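Local coordinates for protein botulinum neurotoxin G heavy chain (Clostridium botulinum, PDB 3MPP) that attaches the toxin to the host cell surface through its receptor-binding domain, the part described here, and delivers the light chain into the host cytosol, at residues M24-V30 and N47-H53; D181-K185 and I198-I203; Q248-Y254 and Q277-L283. The protein carries 4 engineered substitutions. All coordinates share one frame. Residue numbers count along the deposited sequence, not the author numbering.

How the contacts relate
The principle illustrated is that successive closures along a chain can build one domain before the next begins. From the N terminus, contact 1 closes first, returning 47-53 to the edge strand 23-26 and the turn that follows it. Contact 2 follows, joining 181-185 to 198-203, and the two touch: strands 50-53 and 181-187 are neighbours in one sheet, so contact 1 works within that sheet while contact 2 packs it against the facing sheet of the N-terminal subdomain. Contact 3 closes last, in the C-terminal subdomain, its centre about 40 Å from that of contact 1 and about 36 Å from that of contact 2. The three loops run in series; none encloses or crosses another.

Contact 1: residues M24-V30 and N47-H53; sequences MNVGSDV and NSNITAH
The strand parts of the two segments, 24-26 and 50-53, run antiparallel, with axes 4.7 Å apart at closest approach and N-to-C directions at 167°. Asn25 and Thr51 form the hydrogen-bonded pair (CA-CA 5.1 Å), Asn25 N reaching Thr51 O at 3.0 Å and Thr51 N returning to Asn25 O at 2.8 Å. Met24 with Ala52 and Val26 with Ile50 are the flanking non-hydrogen-bonded pairs. The ladder continues through Gly27 N to Asn49 O (2.8 Å); beyond Gly27 and before Asn49 both chains leave the extended form, and Asp29 N donates to Asn47 O at 2.8 Å. Gly27 fits because an ideal CB there would collide with Asn47 O. Ser48, chi1 t, donates from OG to Asp29 O at 2.7 Å, and a water accepts from Ser28 N (3.0 Å) and donates to Asn47 OD1 (2.8 Å).

Met24, Val26, Ile50 and Ala52 share one face. Met24 (m, m) brings SD to 3.9 Å from Ala52 CB, while Ile50 CG1 lies 4.3 Å from both Val26 CG1 and Val30 CG2. This face meets Leu5, Leu14 and Phe40 of other strands. Asn25 and Thr51 occupy the other face, where Thr51 OG1 bonds Asp183. Such pairing of an outermost strand with its inner neighbour builds a sheet edge in a jelly-roll sandwich, the concanavalin-like fold of this N-terminal receptor-binding subdomain.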
loop_
_atom_site.group_PDB
_atom_site.type_symbol
_atom_site.label_atom_id
_atom_site.label_comp_id
_atom_site.label_asym_id
_atom_site.label_seq_id
_atom_site.Cartn_x
_atom_site.Cartn_y
_atom_site.Cartn_z
ATOM N N MET A 24 10.627 -19.510 -17.235
ATOM C CA MET A 24 10.171 -18.131 -17.412
ATOM C C MET A 24 10.751 -17.439 -18.643
ATOM O O MET A 24 11.961 -17.423 -18.847
ATOM C CB MET A 24 10.522 -17.292 -16.173
ATOM C CG MET A 24 10.100 -17.910 -14.852
ATOM S SD MET A 24 8.314 -18.077 -14.756
ATOM C CE MET A 24 8.173 -19.394 -13.551
ATOM N N ASN A 25 9.882 -16.861 -19.463
ATOM C CA ASN A 25 10.315 -16.022 -20.580
ATOM C C ASN A 25 9.914 -14.571 -20.299
ATOM O O ASN A 25 8.742 -14.290 -20.032
ATOM C CB ASN A 25 9.697 -16.510 -21.890
ATOM C CG ASN A 25 10.466 -16.043 -23.116
ATOM O OD1 ASN A 25 10.945 -14.911 -23.175
ATOM N ND2 ASN A 25 10.585 -16.922 -24.108
ATOM N N VAL A 26 10.884 -13.659 -20.350
ATOM C CA VAL A 26 10.657 -12.260 -19.976
ATOM C C VAL A 26 11.013 -11.294 -21.097
ATOM O O VAL A 26 12.144 -11.289 -21.591
ATOM C CB VAL A 26 11.490 -11.869 -18.740
ATOM C CG1 VAL A 26 11.184 -10.444 -18.317
ATOM C CG2 VAL A 26 11.241 -12.839 -17.586
ATOM N N GLY A 27 10.043 -10.469 -21.489
ATOM C CA GLY A 27 10.260 -9.481 -22.526
ATOM C C GLY A 27 11.243 -8.428 -22.072
ATOM O O GLY A 27 11.592 -8.365 -20.897
ATOM N N SER A 28 11.664 -7.580 -23.000
ATOM C CA SER A 28 12.654 -6.551 -22.706
ATOM C C SER A 28 12.064 -5.289 -22.063
ATOM O O SER A 28 12.814 -4.435 -21.597
ATOM C CB SER A 28 13.386 -6.163 -23.988
ATOM O OG SER A 28 12.482 -5.642 -24.946
ATOM N N ASP A 29 10.733 -5.173 -22.047
ATOM C CA ASP A 29 10.073 -3.970 -21.523
ATOM C C ASP A 29 9.390 -4.225 -20.171
ATOM O O ASP A 29 8.379 -3.597 -19.847
ATOM C CB ASP A 29 9.074 -3.401 -22.550
ATOM C CG ASP A 29 8.543 -2.008 -22.168
ATOM O OD1 ASP A 29 9.316 -1.172 -21.651
ATOM O OD2 ASP A 29 7.341 -1.755 -22.401
ATOM N N VAL A 30 9.950 -5.140 -19.384
ATOM C CA VAL A 30 9.479 -5.370 -18.019
ATOM C C VAL A 30 10.468 -4.760 -17.027
ATOM O O VAL A 30 11.676 -4.883 -17.189
ATOM C CB VAL A 30 9.305 -6.872 -17.698
ATOM C CG1 VAL A 30 8.857 -7.060 -16.248
ATOM C CG2 VAL A 30 8.300 -7.524 -18.653
ATOM N N ASN A 47 6.276 -5.955 -25.785
ATOM C CA ASN A 47 7.560 -6.390 -25.232
ATOM C C ASN A 47 7.621 -6.360 -23.720
ATOM O O ASN A 47 8.630 -6.741 -23.104
ATOM C CB ASN A 47 8.705 -5.618 -25.863
ATOM C CG ASN A 47 8.996 -6.106 -27.272
ATOM O OD1 ASN A 47 9.294 -7.287 -27.474
ATOM N ND2 ASN A 47 8.875 -5.217 -28.252
ATOM N N SER A 48 6.522 -5.924 -23.120
ATOM C CA SER A 48 6.412 -5.912 -21.671
ATOM C C SER A 48 5.584 -7.120 -21.269
ATOM O O SER A 48 4.370 -7.022 -21.066
ATOM C CB SER A 48 5.723 -4.632 -21.182
ATOM O OG SER A 48 5.846 -4.533 -19.764
ATOM N N ASN A 49 6.226 -8.274 -21.191
ATOM C CA ASN A 49 5.485 -9.494 -20.923
ATOM C C ASN A 49 6.325 -10.530 -20.192
ATOM O O ASN A 49 7.553 -10.507 -20.252
ATOM C CB ASN A 49 4.957 -10.087 -22.223
ATOM C CG ASN A 49 6.056 -10.739 -23.043
ATOM O OD1 ASN A 49 6.831 -10.060 -23.715
ATOM N ND2 ASN A 49 6.141 -12.063 -22.971
ATOM N N ILE A 50 5.640 -11.425 -19.493
ATOM C CA ILE A 50 6.261 -12.579 -18.861
ATOM C C ILE A 50 5.383 -13.762 -19.172
ATOM O O ILE A 50 4.157 -13.681 -19.048
ATOM C CB ILE A 50 6.302 -12.442 -17.334
ATOM C CG1 ILE A 50 7.141 -11.231 -16.918
ATOM C CG2 ILE A 50 6.836 -13.730 -16.684
ATOM C CD1 ILE A 50 7.079 -10.945 -15.433
ATOM N N THR A 51 5.999 -14.857 -19.595
ATOM C CA THR A 51 5.274 -16.105 -19.757
ATOM C C THR A 51 5.843 -17.125 -18.776
ATOM O O THR A 51 7.054 -17.341 -18.717
ATOM C CB THR A 51 5.364 -16.646 -21.201
ATOM O OG1 THR A 51 4.705 -15.742 -22.097
ATOM C CG2 THR A 51 4.692 -18.002 -21.303
ATOM N N ALA A 52 4.969 -17.717 -17.973
ATOM C CA ALA A 52 5.365 -18.853 -17.152
ATOM C C ALA A 52 5.056 -20.122 -17.932
ATOM O O ALA A 52 3.893 -20.432 -18.187
ATOM C CB ALA A 52 4.628 -18.844 -15.828
ATOM N N HIS A 53 6.102 -20.824 -18.352
ATOM C CA HIS A 53 5.939 -22.088 -19.064
ATOM C C HIS A 53 6.000 -23.231 -18.059
ATOM O O HIS A 53 7.052 -23.503 -17.477
ATOM C CB HIS A 53 7.023 -22.273 -20.131
ATOM C CG HIS A 53 6.908 -21.332 -21.292
ATOM N ND1 HIS A 53 6.176 -21.625 -22.422
ATOM C CD2 HIS A 53 7.454 -20.110 -21.506
ATOM C CE1 HIS A 53 6.266 -20.624 -23.279
ATOM N NE2 HIS A 53 7.037 -19.692 -22.747
HETATM O O HOH W 1 11.011 -8.611 -25.701
#

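Contact 2: residues D181-K185 and I198-I203; sequences DIDFK and IKDFNI
Facing strands of a beta sandwich meet through side chains, and 181-185 with 198-203 is a clear case. Both are extended and run roughly antiparallel (161°), but their axes stay 11.4 Å apart, too far for backbone pairing. An exception to regular strand geometry is Asp200, whose phi/psi of 52/48° leaves Ile198, Phe201 and Ile203 all directed at 181-185.

Phe184 (chi1 -61°, chi2 -103°) presents its ring edge to the face of Phe201 (chi1 t, chi2 93°). The centroids lie 4.8 Å apart with planes at 86°, a T-shaped stack whose closest atoms are Phe184 CE1 and Phe201 CD1 at 3.6 Å. Ile198 (m, t) adds CD1 at the edge of the Phe184 ring, 4.4 Å from CD1 of Phe184. Ile182 (m, t) extends CD1 to 4.5 Å from Phe201 CE2 and 3.6 Å from CD1 of Ile203, which meets it with chi1 m and chi2 off-well at -91°.

Leu5, Leu7, Leu42, Ile69 and Ile94 surround these five residues, whereas Asp183 bonds Thr51 within its own sheet. Chemically the interface is apolar throughout: aliphatic and aromatic contacts, with the T-shaped pair at their heart, join the two sheets of the N-terminal subdomain's buried core.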
loop_
_atom_site.group_PDB
_atom_site.type_symbol
_atom_site.label_atom_id
_atom_site.label_comp_id
_atom_site.label_asym_id
_atom_site.label_seq_id
_atom_site.Cartn_x
_atom_site.Cartn_y
_atom_site.Cartn_z
ATOM N N ASP A 181 0.689 -22.383 -20.308
ATOM C CA ASP A 181 1.279 -21.053 -20.200
ATOM C C ASP A 181 0.421 -20.086 -19.402
ATOM O O ASP A 181 -0.805 -20.051 -19.550
ATOM C CB ASP A 181 1.526 -20.466 -21.590
ATOM C CG ASP A 181 2.697 -21.111 -22.294
ATOM O OD1 ASP A 181 3.442 -21.865 -21.634
ATOM O OD2 ASP A 181 2.872 -20.860 -23.504
ATOM N N ILE A 182 1.073 -19.303 -18.550
ATOM C CA ILE A 182 0.421 -18.155 -17.945
ATOM C C ILE A 182 1.100 -16.907 -18.479
ATOM O O ILE A 182 2.306 -16.727 -18.302
ATOM C CB ILE A 182 0.497 -18.184 -16.413
ATOM C CG1 ILE A 182 -0.242 -19.419 -15.882
ATOM C CG2 ILE A 182 -0.077 -16.876 -15.824
ATOM C CD1 ILE A 182 -0.119 -19.636 -14.395
ATOM N N ASP A 183 0.329 -16.057 -19.152
ATOM C CA ASP A 183 0.872 -14.830 -19.721
ATOM C C ASP A 183 0.564 -13.627 -18.848
ATOM O O ASP A 183 -0.599 -13.333 -18.565
ATOM C CB ASP A 183 0.311 -14.569 -21.111
ATOM C CG ASP A 183 0.929 -15.460 -22.172
ATOM O OD1 ASP A 183 1.833 -16.260 -21.841
ATOM O OD2 ASP A 183 0.500 -15.354 -23.340
ATOM N N PHE A 184 1.621 -12.925 -18.454
ATOM C CA PHE A 184 1.493 -11.654 -17.750
ATOM C C PHE A 184 1.753 -10.563 -18.767
ATOM O O PHE A 184 2.876 -10.433 -19.285
ATOM C CB PHE A 184 2.494 -11.584 -16.607
ATOM C CG PHE A 184 2.297 -12.654 -15.574
ATOM C CD1 PHE A 184 1.699 -12.362 -14.361
ATOM C CD2 PHE A 184 2.697 -13.957 -15.824
ATOM C CE1 PHE A 184 1.513 -13.348 -13.404
ATOM C CE2 PHE A 184 2.514 -14.957 -14.869
ATOM C CZ PHE A 184 1.919 -14.649 -13.662
ATOM N N LYS A 185 0.707 -9.800 -19.079
ATOM C CA LYS A 185 0.758 -8.871 -20.200
ATOM C C LYS A 185 -0.542 -8.083 -20.288
ATOM O O LYS A 185 -1.606 -8.630 -20.048
ATOM C CB LYS A 185 0.949 -9.679 -21.492
ATOM C CG LYS A 185 1.098 -8.873 -22.748
ATOM C CD LYS A 185 1.151 -9.804 -23.959
ATOM C CE LYS A 185 1.563 -9.061 -25.221
ATOM N NZ LYS A 185 1.933 -10.006 -26.313
ATOM N N ILE A 198 2.950 -5.917 -10.002
ATOM C CA ILE A 198 2.542 -7.200 -9.434
ATOM C C ILE A 198 3.656 -7.759 -8.541
ATOM O O ILE A 198 4.838 -7.585 -8.839
ATOM C CB ILE A 198 2.224 -8.217 -10.555
ATOM C CG1 ILE A 198 0.949 -7.803 -11.297
ATOM C CG2 ILE A 198 2.083 -9.630 -9.982
ATOM C CD1 ILE A 198 0.775 -8.478 -12.631
ATOM N N LYS A 199 3.282 -8.421 -7.449
ATOM C CA LYS A 199 4.248 -9.095 -6.599
ATOM C C LYS A 199 3.597 -10.324 -5.983
ATOM O O LYS A 199 2.374 -10.441 -5.964
ATOM C CB LYS A 199 4.759 -8.162 -5.486
ATOM C CG LYS A 199 3.739 -7.870 -4.387
ATOM C CD LYS A 199 4.379 -7.065 -3.244
ATOM C CE LYS A 199 3.340 -6.515 -2.277
ATOM N NZ LYS A 199 3.969 -5.949 -1.026
ATOM N N ASP A 200 4.430 -11.235 -5.492
ATOM C CA ASP A 200 3.970 -12.427 -4.787
ATOM C C ASP A 200 2.936 -13.218 -5.569
ATOM O O ASP A 200 1.906 -13.588 -5.013
ATOM C CB ASP A 200 3.379 -12.042 -3.425
ATOM C CG ASP A 200 4.402 -11.427 -2.494
ATOM O OD1 ASP A 200 5.601 -11.748 -2.623
ATOM O OD2 ASP A 200 4.002 -10.626 -1.625
ATOM N N PHE A 201 3.190 -13.482 -6.850
ATOM C CA PHE A 201 2.234 -14.283 -7.603
ATOM C C PHE A 201 2.384 -15.768 -7.265
ATOM O O PHE A 201 3.485 -16.321 -7.322
ATOM C CB PHE A 201 2.337 -14.066 -9.114
ATOM C CG PHE A 201 1.310 -14.845 -9.892
ATOM C CD1 PHE A 201 0.094 -14.274 -10.223
ATOM C CD2 PHE A 201 1.547 -16.165 -10.256
ATOM C CE1 PHE A 201 -0.860 -14.999 -10.920
ATOM C CE2 PHE A 201 0.599 -16.887 -10.952
ATOM C CZ PHE A 201 -0.604 -16.307 -11.285
ATOM N N ASN A 202 1.261 -16.391 -6.913
ATOM C CA ASN A 202 1.218 -17.791 -6.505
ATOM C C ASN A 202 0.007 -18.497 -7.076
ATOM O O ASN A 202 -1.084 -17.932 -7.113
ATOM C CB ASN A 202 1.130 -17.908 -4.981
ATOM C CG ASN A 202 2.401 -17.499 -4.286
ATOM O OD1 ASN A 202 2.508 -16.384 -3.769
ATOM N ND2 ASN A 202 3.371 -18.405 -4.248
ATOM N N ILE A 203 0.204 -19.748 -7.487
ATOM C CA ILE A 203 -0.885 -20.625 -7.883
ATOM C C ILE A 203 -0.989 -21.769 -6.886
ATOM O O ILE A 203 0.027 -22.345 -6.502
ATOM C CB ILE A 203 -0.600 -21.278 -9.238
ATOM C CG1 ILE A 203 -0.277 -20.221 -10.292
ATOM C CG2 ILE A 203 -1.778 -22.141 -9.662
ATOM C CD1 ILE A 203 -1.484 -19.738 -11.038
#

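Contact 3: residues Q248-Y254 and Q277-L283; sequences QNIYIKY and QNLYLGL
A loop can run beside a strand without pairing with it along its length. Segment 248-254 enters strand 250-254 after Asn249, while 277-283 leaves a strand and bows outward, its end-to-end direction 35° from that of its partner.

Gln277, with chi1 m and chi2 t, extends toward 248-254, and its OE1 accepts a hydrogen bond from Asn249 ND2 at 2.9 Å. The chain then swings away through an inverse gamma turn centred on Tyr280, whose ring meets Trp429 edge-to-face. Leu281 (m, t) brings the loop back: Tyr251, with chi1 at 63° (p), turns its ring face to Leu281 CB, which sits 3.7 Å from the centroid and 11° off the normal, a CH-pi contact, while Leu281 CD1 touches Tyr251 CD2 at 3.7 Å. At Gly282 phi is positive (83°), and CA passes 3.4 Å from Tyr251 CD1 and 3.3 Å from Ile252 O; an ideal CB would clash with both residues. Leu283 N donates to Ile252 O at 3.0 Å, and Leu283 CD1 and CD2 pack 3.7 Å from Ile252 CG2 and Tyr254 CB, respectively.

In this C-terminal trefoil subdomain, therefore, two separated hydrogen bonds, one between side chains and one between main-chain atoms, bracket a CH-pi and aliphatic patch that joins loop to strand.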
loop_
_atom_site.group_PDB
_atom_site.type_symbol
_atom_site.label_atom_id
_atom_site.label_comp_id
_atom_site.label_asym_id
_atom_site.label_seq_id
_atom_site.Cartn_x
_atom_site.Cartn_y
_atom_site.Cartn_z
ATOM N N GLN A 248 -7.945 11.809 9.068
ATOM C CA GLN A 248 -7.471 11.570 7.707
ATOM C C GLN A 248 -7.682 12.766 6.788
ATOM O O GLN A 248 -7.084 12.843 5.721
ATOM C CB GLN A 248 -8.170 10.337 7.120
ATOM C CG GLN A 248 -8.096 9.131 8.045
ATOM C CD GLN A 248 -8.415 7.834 7.356
ATOM O OE1 GLN A 248 -8.846 7.823 6.199
ATOM N NE2 GLN A 248 -8.220 6.724 8.067
ATOM N N ASN A 249 -8.517 13.709 7.208
ATOM C CA ASN A 249 -8.938 14.760 6.287
ATOM C C ASN A 249 -8.238 16.089 6.540
ATOM O O ASN A 249 -8.606 17.117 5.979
ATOM C CB ASN A 249 -10.464 14.888 6.290
ATOM C CG ASN A 249 -11.157 13.542 6.073
ATOM O OD1 ASN A 249 -11.922 13.081 6.923
ATOM N ND2 ASN A 249 -10.869 12.900 4.940
ATOM N N ILE A 250 -7.213 16.048 7.385
ATOM C CA ILE A 250 -6.345 17.198 7.613
ATOM C C ILE A 250 -4.903 16.846 7.296
ATOM O O ILE A 250 -4.559 15.670 7.105
ATOM C CB ILE A 250 -6.453 17.734 9.068
ATOM C CG1 ILE A 250 -6.162 16.632 10.102
ATOM C CG2 ILE A 250 -7.857 18.305 9.314
ATOM C CD1 ILE A 250 -4.689 16.256 10.258
ATOM N N TYR A 251 -4.058 17.865 7.179
ATOM C CA TYR A 251 -2.625 17.627 7.116
ATOM C C TYR A 251 -1.960 18.525 8.148
ATOM O O TYR A 251 -2.611 19.423 8.711
ATOM C CB TYR A 251 -2.059 17.874 5.704
ATOM C CG TYR A 251 -2.190 19.301 5.214
ATOM C CD1 TYR A 251 -1.132 20.187 5.334
ATOM C CD2 TYR A 251 -3.373 19.757 4.617
ATOM C CE1 TYR A 251 -1.227 21.484 4.890
ATOM C CE2 TYR A 251 -3.482 21.071 4.167
ATOM C CZ TYR A 251 -2.401 21.920 4.306
ATOM O OH TYR A 251 -2.472 23.216 3.878
ATOM N N ILE A 252 -0.675 18.276 8.397
ATOM C CA ILE A 252 0.101 19.094 9.329
ATOM C C ILE A 252 0.899 20.187 8.605
ATOM O O ILE A 252 1.716 19.913 7.730
ATOM C CB ILE A 252 1.080 18.255 10.194
ATOM C CG1 ILE A 252 0.389 16.981 10.738
ATOM C CG2 ILE A 252 1.632 19.133 11.320
ATOM C CD1 ILE A 252 -0.811 17.276 11.642
ATOM N N LYS A 253 0.664 21.420 9.027
ATOM C CA LYS A 253 1.194 22.621 8.405
ATOM C C LYS A 253 2.054 23.376 9.435
ATOM O O LYS A 253 1.690 23.472 10.597
ATOM C CB LYS A 253 0.002 23.478 7.973
ATOM C CG LYS A 253 0.305 24.750 7.237
ATOM C CD LYS A 253 -0.987 25.539 7.020
ATOM C CE LYS A 253 -0.791 26.710 6.053
ATOM N NZ LYS A 253 -0.307 27.940 6.737
ATOM N N TYR A 254 3.196 23.898 9.005
ATOM C CA TYR A 254 4.034 24.732 9.859
ATOM C C TYR A 254 3.312 26.025 10.229
ATOM O O TYR A 254 2.799 26.740 9.372
ATOM C CB TYR A 254 5.357 25.036 9.161
ATOM C CG TYR A 254 6.340 25.855 9.979
ATOM C CD1 TYR A 254 6.874 25.360 11.164
ATOM C CD2 TYR A 254 6.752 27.112 9.548
ATOM C CE1 TYR A 254 7.777 26.099 11.908
ATOM C CE2 TYR A 254 7.652 27.862 10.285
ATOM C CZ TYR A 254 8.164 27.351 11.459
ATOM O OH TYR A 254 9.057 28.089 12.182
ATOM N N GLN A 277 -9.065 13.732 -1.939
ATOM C CA GLN A 277 -8.309 14.780 -1.269
ATOM C C GLN A 277 -6.837 14.682 -1.617
ATOM O O GLN A 277 -6.310 13.583 -1.782
ATOM C CB GLN A 277 -8.525 14.723 0.246
ATOM C CG GLN A 277 -9.897 15.302 0.640
ATOM C CD GLN A 277 -10.145 15.213 2.125
ATOM O OE1 GLN A 277 -9.533 14.398 2.820
ATOM N NE2 GLN A 277 -11.057 16.039 2.621
ATOM N N ASN A 278 -6.184 15.837 -1.743
ATOM C CA ASN A 278 -4.738 15.894 -2.000
ATOM C C ASN A 278 -3.886 15.356 -0.844
ATOM O O ASN A 278 -4.240 15.525 0.319
ATOM C CB ASN A 278 -4.329 17.337 -2.323
ATOM C CG ASN A 278 -4.830 17.776 -3.671
ATOM O OD1 ASN A 278 -5.543 18.780 -3.807
ATOM N ND2 ASN A 278 -4.494 17.000 -4.683
ATOM N N LEU A 279 -2.762 14.731 -1.198
ATOM C CA LEU A 279 -1.864 14.028 -0.284
ATOM C C LEU A 279 -0.543 14.741 -0.095
ATOM O O LEU A 279 0.087 14.660 0.969
ATOM C CB LEU A 279 -1.545 12.637 -0.849
ATOM C CG LEU A 279 -2.769 11.747 -1.079
ATOM C CD1 LEU A 279 -2.333 10.367 -1.529
ATOM C CD2 LEU A 279 -3.595 11.660 0.213
ATOM N N TYR A 280 -0.086 15.407 -1.145
ATOM C CA TYR A 280 1.204 16.061 -1.077
ATOM C C TYR A 280 1.065 17.471 -0.507
ATOM O O TYR A 280 1.213 18.445 -1.229
ATOM C CB TYR A 280 1.840 16.115 -2.458
ATOM C CG TYR A 280 1.907 14.793 -3.168
ATOM C CD1 TYR A 280 2.208 13.627 -2.483
ATOM C CD2 TYR A 280 1.742 14.720 -4.550
ATOM C CE1 TYR A 280 2.317 12.408 -3.158
ATOM C CE2 TYR A 280 1.842 13.514 -5.219
ATOM C CZ TYR A 280 2.129 12.363 -4.520
ATOM O OH TYR A 280 2.222 11.161 -5.202
ATOM N N LEU A 281 0.784 17.560 0.787
ATOM C CA LEU A 281 0.464 18.832 1.448
ATOM C C LEU A 281 1.212 18.916 2.768
ATOM O O LEU A 281 1.446 17.894 3.396
ATOM C CB LEU A 281 -1.037 18.905 1.743
ATOM C CG LEU A 281 -2.014 18.897 0.561
ATOM C CD1 LEU A 281 -3.450 18.808 1.082
ATOM C CD2 LEU A 281 -1.814 20.170 -0.258
ATOM N N GLY A 282 1.575 20.124 3.190
ATOM C CA GLY A 282 2.149 20.324 4.514
ATOM C C GLY A 282 3.642 20.057 4.660
ATOM O O GLY A 282 4.397 20.120 3.693
ATOM N N LEU A 283 4.061 19.766 5.891
ATOM C CA LEU A 283 5.464 19.513 6.202
ATOM C C LEU A 283 6.000 18.386 5.349
ATOM O O LEU A 283 5.358 17.354 5.215
ATOM C CB LEU A 283 5.624 19.129 7.672
ATOM C CG LEU A 283 5.112 20.221 8.626
ATOM C CD1 LEU A 283 5.017 19.718 10.057
ATOM C CD2 LEU A 283 6.018 21.414 8.526
#